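Aminotransferase, classes I and II (Silicibacter pomeroyi DSS-3, PDB 3H14) probably acts as a pyridoxal 5'-phosphate-dependent class I aminotransferase, moving the amino group of L-aspartate to 2-oxoglutarate to give oxaloacetate and L-glutamate. Local coordinates at residues V287-L299 / F359-D373. Numbering follows the deposited sequence.
Sequences VYKANRKLMLERL and FSYARATADIEEGLD
The amide nitrogen ND2 of N291 is gripped by two backbone carbonyls of the turn between strand 356-360 and helix 365-381. N291 ND2 to Y361 O is 2.9 Å and nearly straight (164° at the hydrogen), with the oxygen in the amide plane; the bond to R363 O, 2.7 Å from N291 ND2, is more bent at 132°. On the other branch, T365 OG1 donates to N291 OD1 over 2.6 Å. Three bonds, two at ND2 and one at OD1, therefore fix the rotation of the amide and identify OD1 as acceptor, while CG1 of I368 packs against ND2 and CG of N291. T365, just after the N-cap residue A364, fits as a knob among V287, A290, N291 and L294.

From there the helices run almost parallel, their local axes 11° apart and 9.6 Å at closest approach. L294 enters a hole formed by T365, I368, E369 and L372, and L372 returns the fit among L294, M295, R298 and L299. The selenomethionine M295, bent at chi2 and chi3, brings SE near I368 and L372 and lays CE against CB of F359. The Y361 ring lies with one face toward CA of R292, whose polar end goes on to E209 and P310 O.

At the far end R298 folds its guanidinium over L372, CB of L372 standing 3.4 Å above the centre of the guanidinium plane. R298 NH2 makes a 2.6 Å salt bridge to D373 OD1, whose anti lone pair receives it, and a second one to E376.

The C-terminal helix of this aminotransferase is thus joined to helix 278-302 by uncharged hydrogen bonds of the N291 amide to the preceding turn and to T365, knobs-into-holes packing along its length and charge pairing farther on; the two acidic partners, D373 and E376, probably offset the charge of R298 and hold its guanidinium over L372.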
ATOM      1  N   VAL A 287      17.888   5.960   0.577  1.00 23.21           N
ATOM      2  CA  VAL A 287      17.267   7.080   1.231  1.00 23.25           C
ATOM      3  C   VAL A 287      16.225   6.626   2.262  1.00 22.28           C
ATOM      4  O   VAL A 287      16.224   7.082   3.391  1.00 21.91           O
ATOM      5  CB  VAL A 287      16.641   8.044   0.209  1.00 22.87           C
ATOM      6  CG1 VAL A 287      15.868   9.092   0.918  1.00 23.71           C
ATOM      7  CG2 VAL A 287      17.769   8.701  -0.662  1.00 25.91           C
ATOM      8  N   TYR A 288      15.366   5.694   1.888  1.00 22.92           N
ATOM      9  CA  TYR A 288      14.391   5.180   2.854  1.00 22.20           C
ATOM     10  C   TYR A 288      15.102   4.535   4.054  1.00 22.69           C
ATOM     11  O   TYR A 288      14.658   4.709   5.177  1.00 21.41           O
ATOM     12  CB  TYR A 288      13.455   4.145   2.230  1.00 21.99           C
ATOM     13  CG  TYR A 288      12.648   4.577   1.019  1.00 21.69           C
ATOM     14  CD1 TYR A 288      12.138   5.843   0.901  1.00 23.35           C
ATOM     15  CD2 TYR A 288      12.349   3.671   0.021  1.00 23.75           C
ATOM     16  CE1 TYR A 288      11.398   6.201  -0.225  1.00 24.36           C
ATOM     17  CE2 TYR A 288      11.612   4.015  -1.081  1.00 22.89           C
ATOM     18  CZ  TYR A 288      11.131   5.262  -1.195  1.00 22.72           C
ATOM     19  OH  TYR A 288      10.416   5.623  -2.310  1.00 23.16           O
ATOM     20  N   LYS A 289      16.186   3.790   3.798  1.00 23.56           N
ATOM     21  CA  LYS A 289      16.930   3.133   4.877  1.00 24.35           C
ATOM     22  C   LYS A 289      17.456   4.158   5.862  1.00 24.19           C
ATOM     23  O   LYS A 289      17.360   3.975   7.076  1.00 25.25           O
ATOM     24  CB  LYS A 289      18.050   2.250   4.312  1.00 24.78           C
ATOM     25  CG  LYS A 289      17.511   0.981   3.714  1.00 27.17           C
ATOM     26  CD  LYS A 289      18.427   0.338   2.729  1.00 30.68           C
ATOM     27  CE  LYS A 289      18.028  -1.105   2.482  1.00 31.58           C
ATOM     28  NZ  LYS A 289      18.893  -1.691   1.433  1.00 34.68           N
ATOM     29  N   ALA A 290      17.986   5.272   5.341  1.00 24.39           N
ATOM     30  CA  ALA A 290      18.520   6.350   6.167  1.00 23.34           C
ATOM     31  C   ALA A 290      17.416   7.049   6.958  1.00 23.71           C
ATOM     32  O   ALA A 290      17.590   7.357   8.144  1.00 23.24           O
ATOM     33  CB  ALA A 290      19.290   7.382   5.270  1.00 23.86           C
ATOM     34  N   ASN A 291      16.264   7.277   6.322  1.00 23.53           N
ATOM     35  CA  ASN A 291      15.152   7.958   6.983  1.00 23.80           C
ATOM     36  C   ASN A 291      14.547   7.132   8.104  1.00 24.04           C
ATOM     37  O   ASN A 291      14.155   7.690   9.123  1.00 24.73           O
ATOM     38  CB  ASN A 291      14.032   8.272   5.996  1.00 23.49           C
ATOM     39  CG  ASN A 291      14.460   9.245   4.926  1.00 24.18           C
ATOM     40  OD1 ASN A 291      15.582   9.790   4.967  1.00 21.88           O
ATOM     41  ND2 ASN A 291      13.585   9.463   3.951  1.00 19.88           N
ATOM     42  N   ARG A 292      14.454   5.822   7.866  1.00 25.61           N
ATOM     43  CA  ARG A 292      13.887   4.846   8.826  1.00 25.52           C
ATOM     44  C   ARG A 292      14.736   4.836  10.084  1.00 26.24           C
ATOM     45  O   ARG A 292      14.213   4.903  11.213  1.00 25.61           O
ATOM     46  CB  ARG A 292      13.866   3.456   8.173  1.00 25.68           C
ATOM     47  CG  ARG A 292      13.299   2.339   9.039  1.00 25.76           C
ATOM     48  CD  ARG A 292      13.046   1.116   8.224  1.00 25.92           C
ATOM     49  NE  ARG A 292      12.688  -0.021   9.034  1.00 24.93           N
ATOM     50  CZ  ARG A 292      13.550  -0.904   9.527  1.00 28.51           C
ATOM     51  NH1 ARG A 292      14.860  -0.773   9.316  1.00 30.07           N
ATOM     52  NH2 ARG A 292      13.091  -1.928  10.242  1.00 28.49           N
ATOM     53  N   LYS A 293      16.046   4.797   9.869  1.00 26.92           N
ATOM     54  CA  LYS A 293      17.039   4.866  10.950  1.00 26.81           C
ATOM     55  C   LYS A 293      16.771   6.112  11.808  1.00 25.98           C
ATOM     56  O   LYS A 293      16.685   6.023  13.015  1.00 25.44           O
ATOM     57  CB  LYS A 293      18.461   4.822  10.345  1.00 27.71           C
ATOM     58  CG  LYS A 293      19.674   4.490  11.308  1.00 28.90           C
ATOM     59  CD  LYS A 293      20.960   4.368  10.516  1.00 29.46           C
ATOM     60  CE  LYS A 293      22.207   4.051  11.362  1.00 34.64           C
ATOM     61  NZ  LYS A 293      22.611   2.597  11.258  1.00 37.41           N
ATOM     62  N   LEU A 294      16.627   7.269  11.173  1.00 25.82           N
ATOM     63  CA  LEU A 294      16.220   8.514  11.830  1.00 25.63           C
ATOM     64  C   LEU A 294      14.887   8.466  12.566  1.00 25.91           C
ATOM     65  O   LEU A 294      14.768   8.960  13.710  1.00 24.33           O
ATOM     66  CB  LEU A 294      16.121   9.636  10.791  1.00 26.46           C
ATOM     67  CG  LEU A 294      17.021  10.879  10.801  1.00 28.41           C
ATOM     68  CD1 LEU A 294      18.425  10.668  11.428  1.00 31.28           C
ATOM     69  CD2 LEU A 294      17.111  11.386   9.385  1.00 25.83           C
HETATM   70  N   MSE A 295      13.856   7.920  11.924  1.00 25.44           N
HETATM   71  CA  MSE A 295      12.551   7.776  12.595  1.00 26.64           C
HETATM   72  C   MSE A 295      12.644   6.923  13.878  1.00 26.79           C
HETATM   73  O   MSE A 295      12.088   7.285  14.926  1.00 27.31           O
HETATM   74  CB  MSE A 295      11.515   7.144  11.649  1.00 26.73           C
HETATM   75  CG  MSE A 295      11.186   7.982  10.399  1.00 28.82           C
HETATM   76 SE   MSE A 295      10.351   9.641  10.733  1.00 35.77          SE
HETATM   77  CE  MSE A 295       8.447   9.058  10.803  1.00 28.82           C
ATOM     78  N   LEU A 296      13.334   5.801  13.767  1.00 28.18           N
ATOM     79  CA  LEU A 296      13.463   4.835  14.874  1.00 29.69           C
ATOM     80  C   LEU A 296      14.215   5.419  16.070  1.00 30.51           C
ATOM     81  O   LEU A 296      13.789   5.218  17.222  1.00 31.02           O
ATOM     82  CB  LEU A 296      14.112   3.542  14.382  1.00 29.06           C
ATOM     83  CG  LEU A 296      13.088   2.712  13.611  1.00 30.32           C
ATOM     84  CD1 LEU A 296      13.740   1.651  12.795  1.00 30.69           C
ATOM     85  CD2 LEU A 296      12.044   2.104  14.570  1.00 29.26           C
ATOM     86  N   GLU A 297      15.280   6.177  15.795  1.00 30.81           N
ATOM     87  CA  GLU A 297      15.985   6.931  16.841  1.00 31.61           C
ATOM     88  C   GLU A 297      15.185   8.110  17.434  1.00 32.25           C
ATOM     89  O   GLU A 297      15.140   8.284  18.662  1.00 33.13           O
ATOM     90  CB  GLU A 297      17.362   7.427  16.332  1.00 31.10           C
ATOM     91  N   ARG A 298      14.564   8.933  16.594  1.00 31.61           N
ATOM     92  CA  ARG A 298      14.111  10.252  17.045  1.00 31.88           C
ATOM     93  C   ARG A 298      12.639  10.365  17.466  1.00 30.84           C
ATOM     94  O   ARG A 298      12.274  11.232  18.247  1.00 30.00           O
ATOM     95  CB  ARG A 298      14.479  11.310  15.988  1.00 32.58           C
ATOM     96  CG  ARG A 298      15.999  11.339  15.681  1.00 34.17           C
ATOM     97  CD  ARG A 298      16.490  12.626  14.873  1.00 35.43           C
ATOM     98  NE  ARG A 298      16.044  13.868  15.512  1.00 37.28           N
ATOM     99  CZ  ARG A 298      15.880  15.041  14.900  1.00 34.16           C
ATOM    100  NH1 ARG A 298      16.157  15.194  13.611  1.00 37.22           N
ATOM    101  NH2 ARG A 298      15.427  16.064  15.595  1.00 35.16           N
ATOM    102  N   LEU A 299      11.778   9.502  16.948  1.00 29.71           N
ATOM    103  CA  LEU A 299      10.374   9.581  17.318  1.00 29.72           C
ATOM    104  C   LEU A 299      10.154   9.296  18.807  1.00 29.51           C
ATOM    105  O   LEU A 299       9.382   9.984  19.440  1.00 28.67           O
ATOM    106  CB  LEU A 299       9.537   8.614  16.471  1.00 29.46           C
ATOM    107  CG  LEU A 299       9.232   9.029  15.030  1.00 27.90           C
ATOM    108  CD1 LEU A 299       8.442   7.904  14.404  1.00 27.21           C
ATOM    109  CD2 LEU A 299       8.473  10.334  14.984  1.00 27.12           C
ATOM    110  N   PHE A 359       2.848   8.156  10.088  1.00 18.48           N
ATOM    111  CA  PHE A 359       3.881   9.000   9.514  1.00 19.22           C
ATOM    112  C   PHE A 359       4.350   8.340   8.251  1.00 19.74           C
ATOM    113  O   PHE A 359       4.479   7.125   8.214  1.00 20.80           O
ATOM    114  CB  PHE A 359       5.091   9.106  10.443  1.00 19.86           C
ATOM    115  CG  PHE A 359       4.792   9.705  11.773  1.00 21.68           C
ATOM    116  CD1 PHE A 359       4.953  11.081  11.977  1.00 21.46           C
ATOM    117  CD2 PHE A 359       4.334   8.912  12.818  1.00 22.58           C
ATOM    118  CE1 PHE A 359       4.683  11.652  13.204  1.00 21.58           C
ATOM    119  CE2 PHE A 359       4.065   9.467  14.064  1.00 22.41           C
ATOM    120  CZ  PHE A 359       4.233  10.834  14.270  1.00 22.02           C
ATOM    121  N   SER A 360       4.664   9.125   7.232  1.00 19.93           N
ATOM    122  CA  SER A 360       5.325   8.637   6.037  1.00 21.08           C
ATOM    123  C   SER A 360       6.729   9.222   6.009  1.00 21.06           C
ATOM    124  O   SER A 360       6.902  10.374   6.319  1.00 23.14           O
ATOM    125  CB  SER A 360       4.549   9.038   4.765  1.00 21.87           C
ATOM    126  OG  SER A 360       5.333   8.671   3.609  1.00 25.56           O
ATOM    127  N   TYR A 361       7.724   8.425   5.667  1.00 21.31           N
ATOM    128  CA  TYR A 361       9.086   8.926   5.535  1.00 21.29           C
ATOM    129  C   TYR A 361       9.606   8.790   4.092  1.00 21.94           C
ATOM    130  O   TYR A 361      10.785   8.607   3.870  1.00 21.97           O
ATOM    131  CB  TYR A 361      10.018   8.306   6.590  1.00 20.40           C
ATOM    132  CG  TYR A 361      10.103   6.799   6.689  1.00 19.99           C
ATOM    133  CD1 TYR A 361       9.358   6.081   7.630  1.00 17.74           C
ATOM    134  CD2 TYR A 361      10.955   6.083   5.872  1.00 17.05           C
ATOM    135  CE1 TYR A 361       9.443   4.692   7.701  1.00 16.78           C
ATOM    136  CE2 TYR A 361      11.046   4.722   5.950  1.00 20.17           C
ATOM    137  CZ  TYR A 361      10.308   4.027   6.887  1.00 16.53           C
ATOM    138  OH  TYR A 361      10.422   2.662   6.924  1.00 17.96           O
ATOM    139  N   ALA A 362       8.707   8.961   3.125  1.00 22.22           N
ATOM    140  CA  ALA A 362       9.023   8.770   1.709  1.00 25.10           C
ATOM    141  C   ALA A 362       9.747   9.975   1.085  1.00 26.88           C
ATOM    142  O   ALA A 362      10.231   9.864  -0.042  1.00 30.94           O
ATOM    143  CB  ALA A 362       7.747   8.468   0.938  1.00 24.51           C
ATOM    144  N   ARG A 363       9.915  11.067   1.815  1.00 27.47           N
ATOM    145  CA  ARG A 363      10.641  12.250   1.320  1.00 26.96           C
ATOM    146  C   ARG A 363      12.168  12.211   1.511  1.00 26.99           C
ATOM    147  O   ARG A 363      12.713  11.260   2.077  1.00 27.24           O
ATOM    148  CB  ARG A 363      10.042  13.493   1.971  1.00 28.66           C
ATOM    149  CG  ARG A 363       8.565  13.795   1.601  1.00 29.02           C
ATOM    150  CD  ARG A 363       8.459  14.326   0.201  1.00 35.03           C
ATOM    151  NE  ARG A 363       7.096  14.481  -0.311  1.00 36.31           N
ATOM    152  CZ  ARG A 363       6.555  15.641  -0.687  1.00 39.01           C
ATOM    153  NH1 ARG A 363       7.238  16.779  -0.605  1.00 40.68           N
ATOM    154  NH2 ARG A 363       5.309  15.670  -1.148  1.00 41.31           N
ATOM    155  N   ALA A 364      12.868  13.234   1.000  1.00 25.91           N
ATOM    156  CA  ALA A 364      14.328  13.331   1.117  1.00 25.51           C
ATOM    157  C   ALA A 364      14.767  13.294   2.578  1.00 24.61           C
ATOM    158  O   ALA A 364      14.028  13.727   3.459  1.00 23.93           O
ATOM    159  CB  ALA A 364      14.828  14.663   0.471  1.00 26.03           C
ATOM    160  N   THR A 365      15.984  12.826   2.838  1.00 24.07           N
ATOM    161  CA  THR A 365      16.460  12.711   4.214  1.00 24.31           C
ATOM    162  C   THR A 365      16.498  14.062   4.915  1.00 25.24           C
ATOM    163  O   THR A 365      16.149  14.174   6.094  1.00 25.14           O
ATOM    164  CB  THR A 365      17.817  12.002   4.241  1.00 23.78           C
ATOM    165  OG1 THR A 365      17.646  10.702   3.660  1.00 23.94           O
ATOM    166  CG2 THR A 365      18.386  11.908   5.647  1.00 23.81           C
ATOM    167  N   ALA A 366      16.875  15.114   4.191  1.00 26.02           N
ATOM    168  CA  ALA A 366      16.858  16.480   4.776  1.00 26.34           C
ATOM    169  C   ALA A 366      15.458  16.921   5.239  1.00 25.45           C
ATOM    170  O   ALA A 366      15.298  17.608   6.263  1.00 25.60           O
ATOM    171  CB  ALA A 366      17.418  17.490   3.761  1.00 27.20           C
ATOM    172  N   ASP A 367      14.442  16.545   4.477  1.00 25.45           N
ATOM    173  CA  ASP A 367      13.039  16.813   4.869  1.00 24.73           C
ATOM    174  C   ASP A 367      12.669  16.048   6.172  1.00 24.24           C
ATOM    175  O   ASP A 367      11.977  16.569   7.017  1.00 23.69           O
ATOM    176  CB  ASP A 367      12.066  16.350   3.777  1.00 24.89           C
ATOM    177  CG  ASP A 367      12.019  17.280   2.591  1.00 27.00           C
ATOM    178  OD1 ASP A 367      13.054  17.905   2.311  1.00 28.07           O
ATOM    179  OD2 ASP A 367      10.949  17.359   1.939  1.00 26.39           O
ATOM    180  N   ILE A 368      13.074  14.786   6.268  1.00 24.29           N
ATOM    181  CA  ILE A 368      12.807  13.960   7.460  1.00 24.45           C
ATOM    182  C   ILE A 368      13.553  14.546   8.669  1.00 25.36           C
ATOM    183  O   ILE A 368      12.964  14.747   9.725  1.00 24.95           O
ATOM    184  CB  ILE A 368      13.182  12.474   7.214  1.00 24.26           C
ATOM    185  CG1 ILE A 368      12.266  11.840   6.146  1.00 24.36           C
ATOM    186  CG2 ILE A 368      13.157  11.654   8.495  1.00 23.50           C
ATOM    187  CD1 ILE A 368      10.862  12.407   6.035  1.00 23.54           C
ATOM    188  N   GLU A 369      14.837  14.863   8.494  1.00 26.29           N
ATOM    189  CA  GLU A 369      15.588  15.531   9.549  1.00 27.10           C
ATOM    190  C   GLU A 369      14.854  16.775  10.005  1.00 25.56           C
ATOM    191  O   GLU A 369      14.647  16.972  11.190  1.00 24.74           O
ATOM    192  CB  GLU A 369      17.002  15.880   9.083  1.00 27.37           C
ATOM    193  CG  GLU A 369      17.907  14.671   8.945  1.00 30.38           C
ATOM    194  CD  GLU A 369      19.331  14.985   8.423  1.00 32.49           C
ATOM    195  OE1 GLU A 369      19.516  15.989   7.675  1.00 38.58           O
ATOM    196  OE2 GLU A 369      20.262  14.177   8.740  1.00 39.24           O
ATOM    197  N   GLU A 370      14.457  17.620   9.057  1.00 24.70           N
ATOM    198  CA  GLU A 370      13.672  18.810   9.361  1.00 23.34           C
ATOM    199  C   GLU A 370      12.336  18.517  10.050  1.00 22.93           C
ATOM    200  O   GLU A 370      11.939  19.216  11.015  1.00 21.60           O
ATOM    201  CB  GLU A 370      13.442  19.623   8.083  1.00 24.16           C
ATOM    202  CG  GLU A 370      12.685  20.941   8.261  1.00 23.80           C
ATOM    203  CD  GLU A 370      13.456  21.988   9.054  1.00 25.18           C
ATOM    204  OE1 GLU A 370      14.706  22.032   8.946  1.00 24.58           O
ATOM    205  OE2 GLU A 370      12.804  22.761   9.779  1.00 22.12           O
ATOM    206  N   GLY A 371      11.636  17.490   9.578  1.00 21.78           N
ATOM    207  CA  GLY A 371      10.378  17.119  10.199  1.00 21.82           C
ATOM    208  C   GLY A 371      10.530  16.714  11.660  1.00 20.49           C
ATOM    209  O   GLY A 371       9.723  17.091  12.511  1.00 20.41           O
ATOM    210  N   LEU A 372      11.542  15.917  11.925  1.00 21.92           N
ATOM    211  CA  LEU A 372      11.812  15.441  13.279  1.00 22.55           C
ATOM    212  C   LEU A 372      12.207  16.578  14.217  1.00 23.25           C
ATOM    213  O   LEU A 372      11.778  16.580  15.357  1.00 24.36           O
ATOM    214  CB  LEU A 372      12.845  14.338  13.256  1.00 23.33           C
ATOM    215  CG  LEU A 372      12.334  13.074  12.562  1.00 21.47           C
ATOM    216  CD1 LEU A 372      13.459  12.127  12.331  1.00 21.29           C
ATOM    217  CD2 LEU A 372      11.238  12.392  13.378  1.00 23.53           C
ATOM    218  N   ASP A 373      12.964  17.570  13.718  1.00 23.82           N
ATOM    219  CA  ASP A 373      13.292  18.776  14.505  1.00 23.71           C
ATOM    220  C   ASP A 373      12.062  19.565  14.895  1.00 23.85           C
ATOM    221  O   ASP A 373      11.927  20.041  16.036  1.00 22.88           O
ATOM    222  CB  ASP A 373      14.192  19.714  13.710  1.00 24.15           C
ATOM    223  CG  ASP A 373      15.585  19.208  13.573  1.00 26.83           C
ATOM    224  OD1 ASP A 373      15.972  18.247  14.271  1.00 30.70           O
ATOM    225  OD2 ASP A 373      16.328  19.799  12.774  1.00 31.83           O
TER